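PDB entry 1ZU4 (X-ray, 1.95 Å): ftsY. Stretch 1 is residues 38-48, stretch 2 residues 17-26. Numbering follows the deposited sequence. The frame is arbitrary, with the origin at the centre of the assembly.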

ATOM      1  N   GLU A  38       2.670  -3.718 -31.072  1.00 20.51           N
ATOM      2  CA  GLU A  38       2.550  -2.264 -31.000  1.00 20.82           C
ATOM      3  C   GLU A  38       1.207  -1.864 -30.416  1.00 20.04           C
ATOM      4  O   GLU A  38       1.131  -0.919 -29.635  1.00 19.50           O
ATOM      5  CB  GLU A  38       2.683  -1.620 -32.383  1.00 22.41           C
ATOM      6  CG  GLU A  38       4.020  -1.781 -33.034  1.00 23.98           C
ATOM      7  CD  GLU A  38       3.968  -1.344 -34.495  1.00 28.86           C
ATOM      8  OE1 GLU A  38       3.189  -0.409 -34.813  1.00 29.39           O
ATOM      9  OE2 GLU A  38       4.706  -1.938 -35.314  1.00 31.95           O
ATOM     10  N   GLU A  39       0.154  -2.575 -30.842  1.00 20.27           N
ATOM     11  CA  GLU A  39      -1.198  -2.307 -30.362  1.00 20.58           C
ATOM     12  C   GLU A  39      -1.265  -2.691 -28.900  1.00 18.13           C
ATOM     13  O   GLU A  39      -1.832  -1.966 -28.128  1.00 17.76           O
ATOM     14  CB  GLU A  39      -2.264  -3.107 -31.121  1.00 21.11           C
ATOM     15  CG  GLU A  39      -2.404  -2.817 -32.623  1.00 26.70           C
ATOM     16  CD  GLU A  39      -2.886  -1.416 -32.934  1.00 31.34           C
ATOM     17  OE1 GLU A  39      -3.497  -0.755 -32.063  1.00 34.79           O
ATOM     18  OE2 GLU A  39      -2.625  -0.969 -34.071  1.00 38.32           O
ATOM     19  N   LEU A  40      -0.701  -3.847 -28.531  1.00 17.11           N
ATOM     20  CA  LEU A  40      -0.750  -4.251 -27.135  1.00 16.01           C
ATOM     21  C   LEU A  40      -0.031  -3.245 -26.250  1.00 16.47           C
ATOM     22  O   LEU A  40      -0.520  -2.868 -25.156  1.00 16.93           O
ATOM     23  CB  LEU A  40      -0.172  -5.649 -26.962  1.00 16.25           C
ATOM     24  CG  LEU A  40       0.081  -6.104 -25.498  1.00 16.17           C
ATOM     25  CD1 LEU A  40      -1.228  -6.377 -24.809  1.00 16.84           C
ATOM     26  CD2 LEU A  40       0.984  -7.355 -25.456  1.00 14.68           C
ATOM     27  N   GLU A  41       1.112  -2.764 -26.736  1.00 17.00           N
ATOM     28  CA  GLU A  41       1.941  -1.819 -25.978  1.00 17.47           C
ATOM     29  C   GLU A  41       1.170  -0.554 -25.728  1.00 16.03           C
ATOM     30  O   GLU A  41       1.228   0.005 -24.648  1.00 16.33           O
ATOM     31  CB  GLU A  41       3.262  -1.561 -26.733  1.00 17.36           C
ATOM     32  CG  GLU A  41       4.277  -2.655 -26.449  1.00 18.98           C
ATOM     33  CD  GLU A  41       5.432  -2.729 -27.435  1.00 20.31           C
ATOM     34  OE1 GLU A  41       5.654  -1.827 -28.282  1.00 21.96           O
ATOM     35  OE2 GLU A  41       6.121  -3.728 -27.344  1.00 19.11           O
ATOM     36  N   ASP A  42       0.390  -0.122 -26.716  1.00 16.89           N
ATOM     37  CA  ASP A  42      -0.484   1.014 -26.510  1.00 16.06           C
ATOM     38  C   ASP A  42      -1.557   0.803 -25.427  1.00 15.74           C
ATOM     39  O   ASP A  42      -1.771   1.653 -24.572  1.00 17.75           O
ATOM     40  CB  ASP A  42      -1.088   1.518 -27.823  1.00 16.19           C
ATOM     41  CG  ASP A  42      -1.705   2.858 -27.652  1.00 18.19           C
ATOM     42  OD1 ASP A  42      -0.968   3.807 -27.308  1.00 23.97           O
ATOM     43  OD2 ASP A  42      -2.944   2.995 -27.811  1.00 26.63           O
ATOM     44  N   VAL A  43      -2.178  -0.349 -25.410  1.00 15.16           N
ATOM     45  CA  VAL A  43      -3.054  -0.685 -24.292  1.00 15.50           C
ATOM     46  C   VAL A  43      -2.320  -0.689 -22.937  1.00 15.50           C
ATOM     47  O   VAL A  43      -2.838  -0.166 -21.971  1.00 15.93           O
ATOM     48  CB  VAL A  43      -3.708  -2.029 -24.523  1.00 15.92           C
ATOM     49  CG1 VAL A  43      -4.453  -2.511 -23.261  1.00 16.30           C
ATOM     50  CG2 VAL A  43      -4.624  -1.987 -25.759  1.00 17.62           C
ATOM     51  N   LEU A  44      -1.115  -1.257 -22.863  1.00 15.38           N
ATOM     52  CA  LEU A  44      -0.413  -1.349 -21.583  1.00 14.47           C
ATOM     53  C   LEU A  44      -0.089   0.041 -21.101  1.00 14.71           C
ATOM     54  O   LEU A  44      -0.159   0.338 -19.894  1.00 15.11           O
ATOM     55  CB  LEU A  44       0.868  -2.189 -21.719  1.00 13.81           C
ATOM     56  CG  LEU A  44       0.560  -3.666 -21.962  1.00 15.36           C
ATOM     57  CD1 LEU A  44       1.803  -4.459 -22.155  1.00 14.00           C
ATOM     58  CD2 LEU A  44      -0.321  -4.290 -20.863  1.00 15.37           C
ATOM     59  N   ILE A  45       0.213   0.935 -22.051  1.00 15.90           N
ATOM     60  CA  ILE A  45       0.552   2.314 -21.684  1.00 15.45           C
ATOM     61  C   ILE A  45      -0.635   2.962 -20.945  1.00 16.73           C
ATOM     62  O   ILE A  45      -0.463   3.655 -19.943  1.00 16.13           O
ATOM     63  CB  ILE A  45       1.007   3.177 -22.919  1.00 16.06           C
ATOM     64  CG1 ILE A  45       2.384   2.704 -23.399  1.00 12.41           C
ATOM     65  CG2 ILE A  45       1.046   4.686 -22.513  1.00 17.11           C
ATOM     66  CD1 ILE A  45       2.787   3.072 -24.818  1.00 16.17           C
ATOM     67  N   GLN A  46      -1.845   2.690 -21.409  1.00 18.06           N
ATOM     68  CA  GLN A  46      -3.015   3.356 -20.842  1.00 19.46           C
ATOM     69  C   GLN A  46      -3.381   2.931 -19.424  1.00 19.07           C
ATOM     70  O   GLN A  46      -4.183   3.597 -18.774  1.00 19.58           O
ATOM     71  CB  GLN A  46      -4.215   3.207 -21.769  1.00 20.88           C
ATOM     72  CG  GLN A  46      -4.086   4.081 -23.050  1.00 25.40           C
ATOM     73  CD  GLN A  46      -5.117   3.711 -24.078  1.00 33.39           C
ATOM     74  OE1 GLN A  46      -4.920   2.766 -24.850  1.00 38.60           O
ATOM     75  NE2 GLN A  46      -6.237   4.452 -24.108  1.00 36.20           N
ATOM     76  N   THR A  47      -2.833   1.810 -18.959  1.00 18.46           N
ATOM     77  CA  THR A  47      -2.976   1.353 -17.559  1.00 17.69           C
ATOM     78  C   THR A  47      -2.200   2.229 -16.576  1.00 18.63           C
ATOM     79  O   THR A  47      -2.377   2.121 -15.335  1.00 18.36           O
ATOM     80  CB  THR A  47      -2.490  -0.115 -17.384  1.00 17.29           C
ATOM     81  OG1 THR A  47      -1.058  -0.157 -17.337  1.00 18.87           O
ATOM     82  CG2 THR A  47      -2.998  -1.007 -18.499  1.00 15.68           C
ATOM     83  N   ASP A  48      -1.359   3.113 -17.149  1.00 18.35           N
ATOM     84  CA  ASP A  48      -0.350   3.932 -16.477  1.00 18.13           C
ATOM     85  C   ASP A  48       0.712   3.164 -15.696  1.00 16.79           C
ATOM     86  O   ASP A  48       1.185   3.656 -14.684  1.00 16.64           O
ATOM     87  CB  ASP A  48      -0.984   5.006 -15.584  1.00 19.48           C
ATOM     88  CG  ASP A  48      -1.770   6.060 -16.377  1.00 22.38           C
ATOM     89  OD1 ASP A  48      -1.610   6.207 -17.609  1.00 26.72           O
ATOM     90  OD2 ASP A  48      -2.585   6.745 -15.761  1.00 29.05           O
TER
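Stretch 2, residues 17-26: NFSKDIKKLS

What lies at the centre of the contact? V43, a buried valine whose CA-to-CB bond points toward stretch 2, meets four residues there. Its CG1 lies 4.0 Å from F18 CE2, 4.0 Å from I22 CD1 and 3.7 Å from D21 CB, while its CG2 is 4.4 Å from L25 CD2. One small branched side chain thus touches residues spread over two turns of the opposing helix. F18 meets this methyl with its ring edge, CG1 of V43 lying near the ring plane. D21 takes part through its CB, so the aliphatic base of an acidic side chain helps to cover the valine.

How does the backbone of stretch 2 run past that of stretch 1? Residues 17-26 are helical throughout, with bonds such as I22 N to F18 O (2.9 Å) and S26 N to I22 O (2.9 Å) holding the turns. The two helices run almost antiparallel, at 168° between their N-to-C directions, and their axes come within 10.0 Å of each other. Ascending numbers in one stretch therefore pair with descending numbers in the other: the CA of E39 is 7.3 Å from the CA of L25, the CA of V43 is 6.2 Å from the CA of D21, and the CA of T47 is 6.8 Å from the CA of F18.

Which side chains extend the apolar contact toward its two ends? At one end L25, chi1 t and chi2 p, reaches E39 and L40. Its CD1 packs 3.4 Å from E39 CB, a close contact, and its CD2 lies 4.1 Å from L40 CD1. At the other end F18 leaves its backbone sideways, but with chi1 at t the ring comes nearer to stretch 1: F18 CE2 is 4.3 Å from L44 CD2, and F18 CD2 is 3.9 Å from T47 CG2. T47 can offer that methyl while its hydroxyl serves its own backbone, OG1 donating to L44 O at 2.8 Å.

What happens at the polar edge? No direct hydrogen bond joins the two stretches, but a water does so beside D21. It donates to D21 OD2 at 2.7 Å and to V43 O at 3.0 Å, linking the carboxylate of one helix to a backbone carbonyl of the other. Q46 also points toward stretch 2 here, close to the D21 carboxylate. Farther out, the lysines K20 and K23 reach no residue of stretch 1. The contact buries 419 Å² over both sides, and most of its close pairs are between carbon atoms.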

ATOM      1  N   ASN A  17     -11.880  -0.744 -17.279  1.00 20.73           N
ATOM      2  CA  ASN A  17     -11.031   0.022 -18.184  1.00 21.64           C
ATOM      3  C   ASN A  17     -10.016  -0.834 -19.003  1.00 21.24           C
ATOM      4  O   ASN A  17      -9.861  -0.666 -20.228  1.00 20.19           O
ATOM      5  CB  ASN A  17     -10.279   1.008 -17.318  1.00 22.57           C
ATOM      6  CG  ASN A  17      -9.768   2.204 -18.079  1.00 26.22           C
ATOM      7  OD1 ASN A  17     -10.453   3.249 -18.187  1.00 33.03           O
ATOM      8  ND2 ASN A  17      -8.525   2.108 -18.536  1.00 27.40           N
ATOM      9  N   PHE A  18      -9.291  -1.715 -18.305  1.00 20.39           N
ATOM     10  CA  PHE A  18      -8.335  -2.624 -18.919  1.00 19.63           C
ATOM     11  C   PHE A  18      -9.064  -3.587 -19.875  1.00 20.83           C
ATOM     12  O   PHE A  18      -8.667  -3.726 -21.023  1.00 20.19           O
ATOM     13  CB  PHE A  18      -7.569  -3.364 -17.800  1.00 20.46           C
ATOM     14  CG  PHE A  18      -6.337  -4.102 -18.257  1.00 19.34           C
ATOM     15  CD1 PHE A  18      -5.901  -5.208 -17.553  1.00 22.15           C
ATOM     16  CD2 PHE A  18      -5.638  -3.719 -19.410  1.00 18.20           C
ATOM     17  CE1 PHE A  18      -4.742  -5.900 -17.932  1.00 21.16           C
ATOM     18  CE2 PHE A  18      -4.466  -4.409 -19.795  1.00 21.56           C
ATOM     19  CZ  PHE A  18      -4.020  -5.495 -19.057  1.00 21.31           C
ATOM     20  N   SER A  19     -10.146  -4.236 -19.437  1.00 21.66           N
ATOM     21  CA  SER A  19     -10.882  -5.120 -20.359  1.00 22.27           C
ATOM     22  C   SER A  19     -11.543  -4.397 -21.538  1.00 23.10           C
ATOM     23  O   SER A  19     -11.720  -4.999 -22.615  1.00 22.13           O
ATOM     24  CB  SER A  19     -11.947  -5.930 -19.636  1.00 22.88           C
ATOM     25  OG  SER A  19     -13.012  -5.091 -19.239  1.00 23.98           O
ATOM     26  N   LYS A  20     -11.936  -3.140 -21.341  1.00 24.28           N
ATOM     27  CA  LYS A  20     -12.528  -2.367 -22.429  1.00 25.91           C
ATOM     28  C   LYS A  20     -11.497  -2.215 -23.535  1.00 25.70           C
ATOM     29  O   LYS A  20     -11.812  -2.425 -24.706  1.00 25.05           O
ATOM     30  CB  LYS A  20     -13.005  -0.996 -21.959  1.00 27.04           C
ATOM     31  CG  LYS A  20     -13.860  -0.239 -22.978  1.00 30.05           C
ATOM     32  CD  LYS A  20     -13.790   1.267 -22.673  1.00 34.42           C
ATOM     33  CE  LYS A  20     -14.901   2.017 -23.437  1.00 39.38           C
ATOM     34  NZ  LYS A  20     -14.453   2.376 -24.832  1.00 39.10           N
ATOM     35  N   ASP A  21     -10.264  -1.881 -23.158  1.00 24.88           N
ATOM     36  CA  ASP A  21      -9.164  -1.803 -24.120  1.00 24.95           C
ATOM     37  C   ASP A  21      -8.775  -3.153 -24.705  1.00 25.59           C
ATOM     38  O   ASP A  21      -8.475  -3.254 -25.910  1.00 25.89           O
ATOM     39  CB  ASP A  21      -7.931  -1.140 -23.481  1.00 24.53           C
ATOM     40  CG  ASP A  21      -8.137   0.345 -23.240  1.00 24.02           C
ATOM     41  OD1 ASP A  21      -9.189   0.877 -23.716  1.00 24.39           O
ATOM     42  OD2 ASP A  21      -7.269   0.966 -22.582  1.00 20.35           O
ATOM     43  N   ILE A  22      -8.758  -4.193 -23.873  1.00 25.49           N
ATOM     44  CA  ILE A  22      -8.409  -5.528 -24.377  1.00 26.43           C
ATOM     45  C   ILE A  22      -9.471  -6.051 -25.375  1.00 27.37           C
ATOM     46  O   ILE A  22      -9.151  -6.667 -26.413  1.00 27.45           O
ATOM     47  CB  ILE A  22      -8.143  -6.521 -23.222  1.00 26.41           C
ATOM     48  CG1 ILE A  22      -6.866  -6.144 -22.450  1.00 25.82           C
ATOM     49  CG2 ILE A  22      -8.149  -8.002 -23.710  1.00 25.14           C
ATOM     50  CD1 ILE A  22      -5.582  -6.367 -23.200  1.00 25.20           C
ATOM     51  N   LYS A  23     -10.737  -5.780 -25.079  1.00 28.22           N
ATOM     52  CA  LYS A  23     -11.823  -6.241 -25.963  1.00 29.09           C
ATOM     53  C   LYS A  23     -11.762  -5.578 -27.331  1.00 28.73           C
ATOM     54  O   LYS A  23     -11.937  -6.228 -28.346  1.00 27.90           O
ATOM     55  CB  LYS A  23     -13.206  -6.089 -25.291  1.00 29.69           C
ATOM     56  CG  LYS A  23     -13.389  -7.097 -24.134  1.00 31.25           C
ATOM     57  CD  LYS A  23     -14.553  -6.749 -23.203  1.00 35.43           C
ATOM     58  CE  LYS A  23     -14.811  -7.938 -22.290  1.00 37.28           C
ATOM     59  NZ  LYS A  23     -16.053  -7.747 -21.520  1.00 40.38           N
ATOM     60  N   LYS A  24     -11.499  -4.284 -27.353  1.00 29.41           N
ATOM     61  CA  LYS A  24     -11.160  -3.598 -28.584  1.00 30.58           C
ATOM     62  C   LYS A  24      -9.976  -4.269 -29.332  1.00 30.07           C
ATOM     63  O   LYS A  24     -10.028  -4.476 -30.536  1.00 29.44           O
ATOM     64  CB  LYS A  24     -10.841  -2.141 -28.245  1.00 31.25           C
ATOM     65  CG  LYS A  24     -10.580  -1.274 -29.472  1.00 35.47           C
ATOM     66  CD  LYS A  24     -11.075   0.179 -29.288  1.00 38.26           C
ATOM     67  CE  LYS A  24     -10.860   0.935 -30.604  1.00 40.79           C
ATOM     68  NZ  LYS A  24     -11.442   0.161 -31.762  1.00 39.65           N
ATOM     69  N   LEU A  25      -8.928  -4.640 -28.600  1.00 29.99           N
ATOM     70  CA  LEU A  25      -7.752  -5.278 -29.195  1.00 29.39           C
ATOM     71  C   LEU A  25      -8.097  -6.608 -29.881  1.00 30.54           C
ATOM     72  O   LEU A  25      -7.586  -6.912 -30.966  1.00 29.34           O
ATOM     73  CB  LEU A  25      -6.667  -5.471 -28.144  1.00 28.26           C
ATOM     74  CG  LEU A  25      -5.244  -5.791 -28.594  1.00 27.92           C
ATOM     75  CD1 LEU A  25      -4.707  -4.608 -29.388  1.00 27.40           C
ATOM     76  CD2 LEU A  25      -4.327  -6.106 -27.405  1.00 26.05           C
ATOM     77  N   SER A  26      -8.991  -7.379 -29.259  1.00 32.08           N
ATOM     78  CA  SER A  26      -9.433  -8.681 -29.812  1.00 34.49           C
ATOM     79  C   SER A  26     -10.129  -8.637 -31.188  1.00 35.71           C
ATOM     80  O   SER A  26     -10.056  -9.612 -31.947  1.00 36.32           O
ATOM     81  CB  SER A  26     -10.361  -9.392 -28.822  1.00 33.66           C
ATOM     82  OG  SER A  26     -11.629  -8.757 -28.813  1.00 35.23           O
TER
HETATM   83  O   HOH W   1      -5.561  -0.187 -20.790  1.00 19.37           O